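Local coordinates for protein OBCA, Oxalate Biosynthetic Component A (Burkholderia glumae, PDB 4NNB) that is a bacterial TIM-barrel protein of a metal-dependent enzyme family, modelled here with a magnesium ion and an oxaloacetate ion bound, at residues Ala314-Gln319 with His352-Asn357; Phe375-Gly380 with Pro432-Leu437. All coordinates share one frame; numbering follows the deposited sequence.

Contact 1: Ala314-Gln319 with His352-Asn357; sequences AAVVFQ and HAIVDN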
ATOM      1  N   ALA A 314      -5.141  15.729 -14.307  1.00 22.61           N
ATOM      2  CA  ALA A 314      -6.437  15.360 -14.858  1.00 26.19           C
ATOM      3  C   ALA A 314      -7.179  14.674 -13.735  1.00 25.88           C
ATOM      4  O   ALA A 314      -6.562  14.280 -12.732  1.00 24.37           O
ATOM      5  CB  ALA A 314      -6.295  14.395 -16.049  1.00 19.46           C
ATOM      6  N   ALA A 315      -8.487  14.504 -13.911  1.00 20.31           N
ATOM      7  CA  ALA A 315      -9.286  13.704 -12.989  1.00 22.77           C
ATOM      8  C   ALA A 315      -8.694  12.299 -12.899  1.00 21.68           C
ATOM      9  O   ALA A 315      -8.245  11.741 -13.908  1.00 22.47           O
ATOM     10  CB  ALA A 315     -10.732  13.632 -13.461  1.00 22.53           C
ATOM     11  N   VAL A 316      -8.674  11.733 -11.697  1.00 23.65           N
ATOM     12  CA  VAL A 316      -8.195  10.358 -11.520  1.00 20.29           C
ATOM     13  C   VAL A 316      -9.421   9.504 -11.207  1.00 23.37           C
ATOM     14  O   VAL A 316     -10.056   9.694 -10.180  1.00 22.57           O
ATOM     15  CB  VAL A 316      -7.152  10.262 -10.387  1.00 23.21           C
ATOM     16  CG1 VAL A 316      -6.724   8.808 -10.169  1.00 23.02           C
ATOM     17  CG2 VAL A 316      -5.923  11.099 -10.727  1.00 22.04           C
ATOM     18  N   VAL A 317      -9.776   8.605 -12.119  1.00 21.64           N
ATOM     19  CA  VAL A 317     -11.017   7.854 -12.002  1.00 22.69           C
ATOM     20  C   VAL A 317     -10.693   6.363 -11.997  1.00 28.31           C
ATOM     21  O   VAL A 317     -10.667   5.722 -13.056  1.00 26.17           O
ATOM     22  CB  VAL A 317     -11.982   8.167 -13.170  1.00 23.42           C
ATOM     23  CG1 VAL A 317     -13.352   7.536 -12.903  1.00 29.04           C
ATOM     24  CG2 VAL A 317     -12.115   9.700 -13.389  1.00 22.03           C
ATOM     25  N   PHE A 318     -10.415   5.823 -10.809  1.00 24.53           N
ATOM     26  CA  PHE A 318     -10.058   4.408 -10.676  1.00 26.03           C
ATOM     27  C   PHE A 318     -11.225   3.523 -11.110  1.00 28.87           C
ATOM     28  O   PHE A 318     -12.360   3.746 -10.688  1.00 27.53           O
ATOM     29  CB  PHE A 318      -9.741   4.065  -9.218  1.00 23.86           C
ATOM     30  CG  PHE A 318      -8.554   4.793  -8.647  1.00 25.95           C
ATOM     31  CD1 PHE A 318      -8.735   5.903  -7.833  1.00 28.10           C
ATOM     32  CD2 PHE A 318      -7.263   4.354  -8.897  1.00 26.55           C
ATOM     33  CE1 PHE A 318      -7.643   6.573  -7.289  1.00 27.67           C
ATOM     34  CE2 PHE A 318      -6.164   5.020  -8.349  1.00 28.47           C
ATOM     35  CZ  PHE A 318      -6.360   6.131  -7.550  1.00 23.00           C
ATOM     36  N   GLN A 319     -10.953   2.506 -11.922  1.00 30.82           N
ATOM     37  CA  GLN A 319     -12.006   1.547 -12.264  1.00 31.92           C
ATOM     38  C   GLN A 319     -12.565   0.897 -11.011  1.00 33.00           C
ATOM     39  O   GLN A 319     -13.760   0.624 -10.934  1.00 34.77           O
ATOM     40  CB  GLN A 319     -11.510   0.502 -13.260  1.00 28.15           C
ATOM     41  CG  GLN A 319     -11.219   1.084 -14.645  1.00 27.48           C
ATOM     42  CD  GLN A 319     -11.231   0.029 -15.727  1.00 35.05           C
ATOM     43  OE1 GLN A 319     -11.876  -1.013 -15.582  1.00 33.53           O
ATOM     44  NE2 GLN A 319     -10.512   0.282 -16.817  1.00 28.13           N
ATOM     45  N   HIS A 352      -3.790   8.053 -19.434  1.00 21.74           N
ATOM     46  CA  HIS A 352      -3.330   8.705 -20.659  1.00 25.47           C
ATOM     47  C   HIS A 352      -3.716  10.185 -20.712  1.00 23.74           C
ATOM     48  O   HIS A 352      -2.991  11.000 -21.287  1.00 25.63           O
ATOM     49  CB  HIS A 352      -3.824   7.964 -21.911  1.00 30.29           C
ATOM     50  CG  HIS A 352      -3.140   6.651 -22.129  1.00 31.05           C
ATOM     51  ND1 HIS A 352      -1.844   6.559 -22.596  1.00 32.39           N
ATOM     52  CD2 HIS A 352      -3.558   5.379 -21.917  1.00 28.90           C
ATOM     53  CE1 HIS A 352      -1.499   5.284 -22.678  1.00 30.31           C
ATOM     54  NE2 HIS A 352      -2.517   4.548 -22.264  1.00 29.44           N
ATOM     55  N   ALA A 353      -4.852  10.529 -20.120  1.00 23.10           N
ATOM     56  CA  ALA A 353      -5.254  11.931 -20.048  1.00 24.74           C
ATOM     57  C   ALA A 353      -4.144  12.754 -19.394  1.00 24.16           C
ATOM     58  O   ALA A 353      -3.811  13.850 -19.858  1.00 24.33           O
ATOM     59  CB  ALA A 353      -6.552  12.072 -19.272  1.00 23.45           C
ATOM     60  N   ILE A 354      -3.545  12.210 -18.333  1.00 23.76           N
ATOM     61  CA  ILE A 354      -2.439  12.913 -17.673  1.00 23.74           C
ATOM     62  C   ILE A 354      -1.235  13.084 -18.596  1.00 23.22           C
ATOM     63  O   ILE A 354      -0.626  14.164 -18.637  1.00 23.01           O
ATOM     64  CB  ILE A 354      -2.073  12.271 -16.315  1.00 24.09           C
ATOM     65  CG1 ILE A 354      -3.097  12.721 -15.267  1.00 25.65           C
ATOM     66  CG2 ILE A 354      -0.655  12.647 -15.884  1.00 23.24           C
ATOM     67  CD1 ILE A 354      -3.165  11.856 -14.004  1.00 22.15           C
ATOM     68  N   VAL A 355      -0.897  12.042 -19.351  1.00 24.84           N
ATOM     69  CA  VAL A 355       0.192  12.154 -20.327  1.00 25.48           C
ATOM     70  C   VAL A 355      -0.093  13.254 -21.368  1.00 25.49           C
ATOM     71  O   VAL A 355       0.761  14.114 -21.629  1.00 24.73           O
ATOM     72  CB  VAL A 355       0.465  10.820 -21.055  1.00 27.25           C
ATOM     73  CG1 VAL A 355       1.667  10.977 -22.003  1.00 26.43           C
ATOM     74  CG2 VAL A 355       0.728   9.697 -20.041  1.00 26.30           C
ATOM     75  N   ASP A 356      -1.292  13.223 -21.944  1.00 22.74           N
ATOM     76  CA  ASP A 356      -1.707  14.242 -22.907  1.00 27.95           C
ATOM     77  C   ASP A 356      -1.601  15.644 -22.327  1.00 25.43           C
ATOM     78  O   ASP A 356      -1.063  16.552 -22.953  1.00 24.24           O
ATOM     79  CB  ASP A 356      -3.151  14.008 -23.329  1.00 26.26           C
ATOM     80  CG  ASP A 356      -3.331  12.737 -24.122  1.00 31.05           C
ATOM     81  OD1 ASP A 356      -2.331  12.197 -24.636  1.00 30.70           O
ATOM     82  OD2 ASP A 356      -4.487  12.284 -24.231  1.00 31.60           O
ATOM     83  N   ASN A 357      -2.107  15.818 -21.113  1.00 24.71           N
ATOM     84  CA  ASN A 357      -2.130  17.147 -20.497  1.00 24.98           C
ATOM     85  C   ASN A 357      -0.752  17.663 -20.080  1.00 25.83           C
ATOM     86  O   ASN A 357      -0.421  18.832 -20.303  1.00 24.28           O
ATOM     87  CB  ASN A 357      -3.105  17.162 -19.318  1.00 24.83           C
ATOM     88  CG  ASN A 357      -4.551  16.934 -19.761  1.00 27.36           C
ATOM     89  OD1 ASN A 357      -4.848  16.935 -20.958  1.00 24.98           O
ATOM     90  ND2 ASN A 357      -5.456  16.761 -18.794  1.00 22.77           N
TER

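Contact 2: Phe375-Gly380 with Pro432-Leu437; sequences FMLVAG and PVVERL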
ATOM      1  N   PHE A 375       8.313  12.321 -12.870  1.00 23.44           N
ATOM      2  CA  PHE A 375       7.103  11.555 -13.191  1.00 24.78           C
ATOM      3  C   PHE A 375       7.103  10.224 -12.438  1.00 27.58           C
ATOM      4  O   PHE A 375       8.157   9.610 -12.235  1.00 26.68           O
ATOM      5  CB  PHE A 375       7.011  11.278 -14.702  1.00 23.66           C
ATOM      6  CG  PHE A 375       6.941  12.524 -15.547  1.00 24.82           C
ATOM      7  CD1 PHE A 375       5.710  13.057 -15.919  1.00 24.46           C
ATOM      8  CD2 PHE A 375       8.099  13.174 -15.951  1.00 23.72           C
ATOM      9  CE1 PHE A 375       5.636  14.225 -16.686  1.00 24.84           C
ATOM     10  CE2 PHE A 375       8.037  14.337 -16.733  1.00 26.25           C
ATOM     11  CZ  PHE A 375       6.803  14.855 -17.099  1.00 26.47           C
ATOM     12  N   MET A 376       5.921   9.786 -12.017  1.00 24.04           N
ATOM     13  CA  MET A 376       5.743   8.454 -11.439  1.00 25.39           C
ATOM     14  C   MET A 376       4.690   7.726 -12.256  1.00 24.62           C
ATOM     15  O   MET A 376       3.548   8.186 -12.342  1.00 24.83           O
ATOM     16  CB  MET A 376       5.334   8.543  -9.957  1.00 22.44           C
ATOM     17  CG  MET A 376       5.015   7.190  -9.296  1.00 22.87           C
ATOM     18  SD  MET A 376       6.494   6.145  -9.185  1.00 23.99           S
ATOM     19  CE  MET A 376       7.469   7.128  -8.061  1.00 21.07           C
ATOM     20  N   LEU A 377       5.076   6.615 -12.889  1.00 23.89           N
ATOM     21  CA  LEU A 377       4.123   5.823 -13.671  1.00 23.77           C
ATOM     22  C   LEU A 377       3.309   4.930 -12.725  1.00 24.44           C
ATOM     23  O   LEU A 377       3.859   4.023 -12.093  1.00 25.72           O
ATOM     24  CB  LEU A 377       4.842   4.972 -14.729  1.00 24.93           C
ATOM     25  CG  LEU A 377       5.732   5.731 -15.729  1.00 26.89           C
ATOM     26  CD1 LEU A 377       6.378   4.736 -16.712  1.00 27.89           C
ATOM     27  CD2 LEU A 377       4.938   6.831 -16.474  1.00 24.07           C
ATOM     28  N   VAL A 378       2.012   5.203 -12.606  1.00 22.39           N
ATOM     29  CA  VAL A 378       1.135   4.374 -11.777  1.00 24.69           C
ATOM     30  C   VAL A 378       0.663   3.198 -12.635  1.00 24.24           C
ATOM     31  O   VAL A 378      -0.492   3.121 -13.058  1.00 25.30           O
ATOM     32  CB  VAL A 378      -0.050   5.178 -11.202  1.00 23.09           C
ATOM     33  CG1 VAL A 378      -0.785   4.357 -10.126  1.00 22.62           C
ATOM     34  CG2 VAL A 378       0.447   6.499 -10.611  1.00 20.75           C
ATOM     35  N   ALA A 379       1.588   2.286 -12.912  1.00 25.22           N
ATOM     36  CA  ALA A 379       1.312   1.213 -13.856  1.00 25.31           C
ATOM     37  C   ALA A 379       0.525   0.073 -13.217  1.00 28.11           C
ATOM     38  O   ALA A 379       0.701  -0.232 -12.032  1.00 25.32           O
ATOM     39  CB  ALA A 379       2.605   0.690 -14.472  1.00 25.70           C
ATOM     40  N   GLY A 380      -0.349  -0.546 -14.008  1.00 26.46           N
ATOM     41  CA  GLY A 380      -1.037  -1.757 -13.587  1.00 27.90           C
ATOM     42  C   GLY A 380      -2.301  -1.514 -12.796  1.00 31.57           C
ATOM     43  O   GLY A 380      -2.950  -2.462 -12.338  1.00 29.98           O
ATOM     44  N   PRO A 432       5.598   3.676 -25.292  1.00 32.78           N
ATOM     45  CA  PRO A 432       5.237   4.942 -25.943  1.00 29.89           C
ATOM     46  C   PRO A 432       4.914   6.029 -24.921  1.00 32.75           C
ATOM     47  O   PRO A 432       5.114   7.204 -25.220  1.00 30.84           O
ATOM     48  CB  PRO A 432       3.964   4.595 -26.722  1.00 29.46           C
ATOM     49  CG  PRO A 432       3.877   3.117 -26.746  1.00 39.68           C
ATOM     50  CD  PRO A 432       4.578   2.635 -25.528  1.00 33.88           C
ATOM     51  N   VAL A 433       4.416   5.647 -23.742  1.00 32.78           N
ATOM     52  CA  VAL A 433       4.168   6.619 -22.670  1.00 30.65           C
ATOM     53  C   VAL A 433       5.491   7.226 -22.228  1.00 30.69           C
ATOM     54  O   VAL A 433       5.636   8.454 -22.167  1.00 27.78           O
ATOM     55  CB  VAL A 433       3.422   5.972 -21.467  1.00 31.94           C
ATOM     56  CG1 VAL A 433       3.345   6.928 -20.270  1.00 26.16           C
ATOM     57  CG2 VAL A 433       2.025   5.538 -21.881  1.00 29.19           C
ATOM     58  N   VAL A 434       6.474   6.368 -21.953  1.00 26.68           N
ATOM     59  CA  VAL A 434       7.793   6.846 -21.560  1.00 26.08           C
ATOM     60  C   VAL A 434       8.398   7.765 -22.635  1.00 30.00           C
ATOM     61  O   VAL A 434       8.940   8.824 -22.322  1.00 28.10           O
ATOM     62  CB  VAL A 434       8.752   5.673 -21.251  1.00 28.36           C
ATOM     63  CG1 VAL A 434      10.171   6.169 -21.054  1.00 30.42           C
ATOM     64  CG2 VAL A 434       8.270   4.904 -20.005  1.00 28.43           C
ATOM     65  N   GLU A 435       8.300   7.361 -23.897  1.00 31.39           N
ATOM     66  CA  GLU A 435       8.891   8.143 -24.986  1.00 31.82           C
ATOM     67  C   GLU A 435       8.191   9.489 -25.192  1.00 28.59           C
ATOM     68  O   GLU A 435       8.848  10.490 -25.501  1.00 33.23           O
ATOM     69  CB  GLU A 435       8.902   7.340 -26.292  1.00 34.41           C
ATOM     70  CG  GLU A 435       9.812   6.119 -26.255  1.00 37.48           C
ATOM     71  CD  GLU A 435      11.233   6.466 -25.824  1.00 46.10           C
ATOM     72  OE1 GLU A 435      11.799   7.465 -26.334  1.00 44.39           O
ATOM     73  OE2 GLU A 435      11.777   5.742 -24.963  1.00 49.90           O
ATOM     74  N   ARG A 436       6.872   9.526 -25.016  1.00 30.97           N
ATOM     75  CA  ARG A 436       6.158  10.806 -25.100  1.00 31.17           C
ATOM     76  C   ARG A 436       6.662  11.745 -24.022  1.00 30.01           C
ATOM     77  O   ARG A 436       6.901  12.921 -24.275  1.00 28.51           O
ATOM     78  CB  ARG A 436       4.647  10.620 -24.964  1.00 35.67           C
ATOM     79  CG  ARG A 436       3.960  10.059 -26.206  1.00 40.76           C
ATOM     80  CD  ARG A 436       2.448  10.065 -26.021  1.00 40.13           C
ATOM     81  NE  ARG A 436       1.908  11.425 -26.008  1.00 43.66           N
ATOM     82  CZ  ARG A 436       0.705  11.740 -25.539  1.00 39.72           C
ATOM     83  NH1 ARG A 436      -0.074  10.794 -25.028  1.00 38.31           N
ATOM     84  NH2 ARG A 436       0.287  12.997 -25.569  1.00 39.35           N
ATOM     85  N   LEU A 437       6.847  11.216 -22.815  1.00 29.38           N
ATOM     86  CA  LEU A 437       7.332  12.040 -21.711  1.00 28.18           C
ATOM     87  C   LEU A 437       8.764  12.520 -21.969  1.00 30.54           C
ATOM     88  O   LEU A 437       9.081  13.697 -21.735  1.00 28.12           O
ATOM     89  CB  LEU A 437       7.202  11.291 -20.366  1.00 26.05           C
ATOM     90  CG  LEU A 437       5.779  10.929 -19.894  1.00 27.50           C
ATOM     91  CD1 LEU A 437       5.805  10.060 -18.623  1.00 25.03           C
ATOM     92  CD2 LEU A 437       4.943  12.182 -19.658  1.00 26.37           C
TER

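Contact 1: Ala314-Gln319 with His352-Asn357
Ala314 packs its methyl group on the start of the helix that begins at His352, touching residues of its first two turns. The CB of Ala314 lies 3.7 Å from CG1 of Ile354 and 4.0 Å from CB of Ala353. The amide end of Asn357 closes in as well, with ND2 at 3.7 Å from the same Ala314 CB. One small methyl thus touches three helix side chains. The backbones come close, and the CA atoms of Ala314 and Ile354 are 5.5 Å apart. In Ile354, CG1 sits beside the backbone N and anti to the carbonyl carbon (chi1 -78°), which carries this branch toward the loop. Its CD1 reaches CG2 of Val316 more loosely, at 4.3 Å. The other methyl of Val316, CG1, lies over one face of the Phe318 ring, 3.7 Å above its plane and toward the rim of the ring. Phe318 in turn touches the bound oxaloacetate ion and makes a cation-pi contact with Arg281.

Asn357 ND2 donates to Pro313 O, just before Ala314. Asn351 serves both segments: its ND2 bonds Ala315 O, and its OD1 accepts from Ile354 N. No hydrogen bond links the two segments directly. The contact itself is apolar packing, and the hydrogen bonds to Pro313 and Asn351 tie the loop and the helix start together around it.

Contact 2: Phe375-Gly380 with Pro432-Leu437
Phe375 and Leu437 each set CG beside the backbone N and anti to the carbonyl carbon (chi1 -61° in Phe375), and the two side chains reach across the gap between strand and helix. Leu377 does likewise, with an extended second torsion. Phe375 and Leu377 alternate with Met376 along the strand, so both point toward the helix while Met376 points away.

Leu437 meets both Phe375 and Leu377 and uses both methyls. Its CD2 sits against the Phe375 ring, 3.7 Å from CE1 of Phe375. This is an off-centre CH-pi contact: CD2 of Leu437 is 4.1 Å from the ring centroid and 30° off the ring normal. Its CD1 is 4.0 Å from both Leu377 CD2 and Phe375 CD1. Leu377 spreads its own branches over two further helix residues. CD1 of Leu377 meets CG2 of Val434 at 3.8 Å, the two side chains crossing at about a right angle. CD2 of Leu377 reaches CG1 of Val433 at 4.1 Å; these two side chains run past each other in opposite directions.

All five touching residues are buried, and no hydrogen bond crosses the interface. The segment axes lie 11.1 Å apart and run nearly antiparallel, at 163°. Ile446 of strand 444-449 touches both Leu377 and Leu437. Strands 373-378 and 444-449 pair in parallel. The chain between them holds strands 383-386 and 393-395 and helix 401-413 before helix 416-440 leads into strand 444-449. The result is an elaborated beta-alpha-beta crossover of a TIM barrel, with helix 416-440 packed on the outside of the strands.

Overall arrangement
Contacts 1 and 2 sit side by side in the barrel, their centres 12 Å apart. The helices 352-359 and 416-440 join them. Asp356 OD1 and Arg436 NH1 form a salt bridge of 2.7 Å, and Val355 and His352 pack on Val433. Val433 touches both Leu377 and the helix of contact 1, its CG1 meeting Leu377 and Val355. Contact 1 is nearer the pocket: the side chain of Val316 is about 6 Å from the oxaloacetate ion and about 10 Å from the magnesium ion. It also carries Phe318 of the oxaloacetate pocket. Contact 2 is set farther back, with the Phe375 side chain about 12 Å from the oxaloacetate ion.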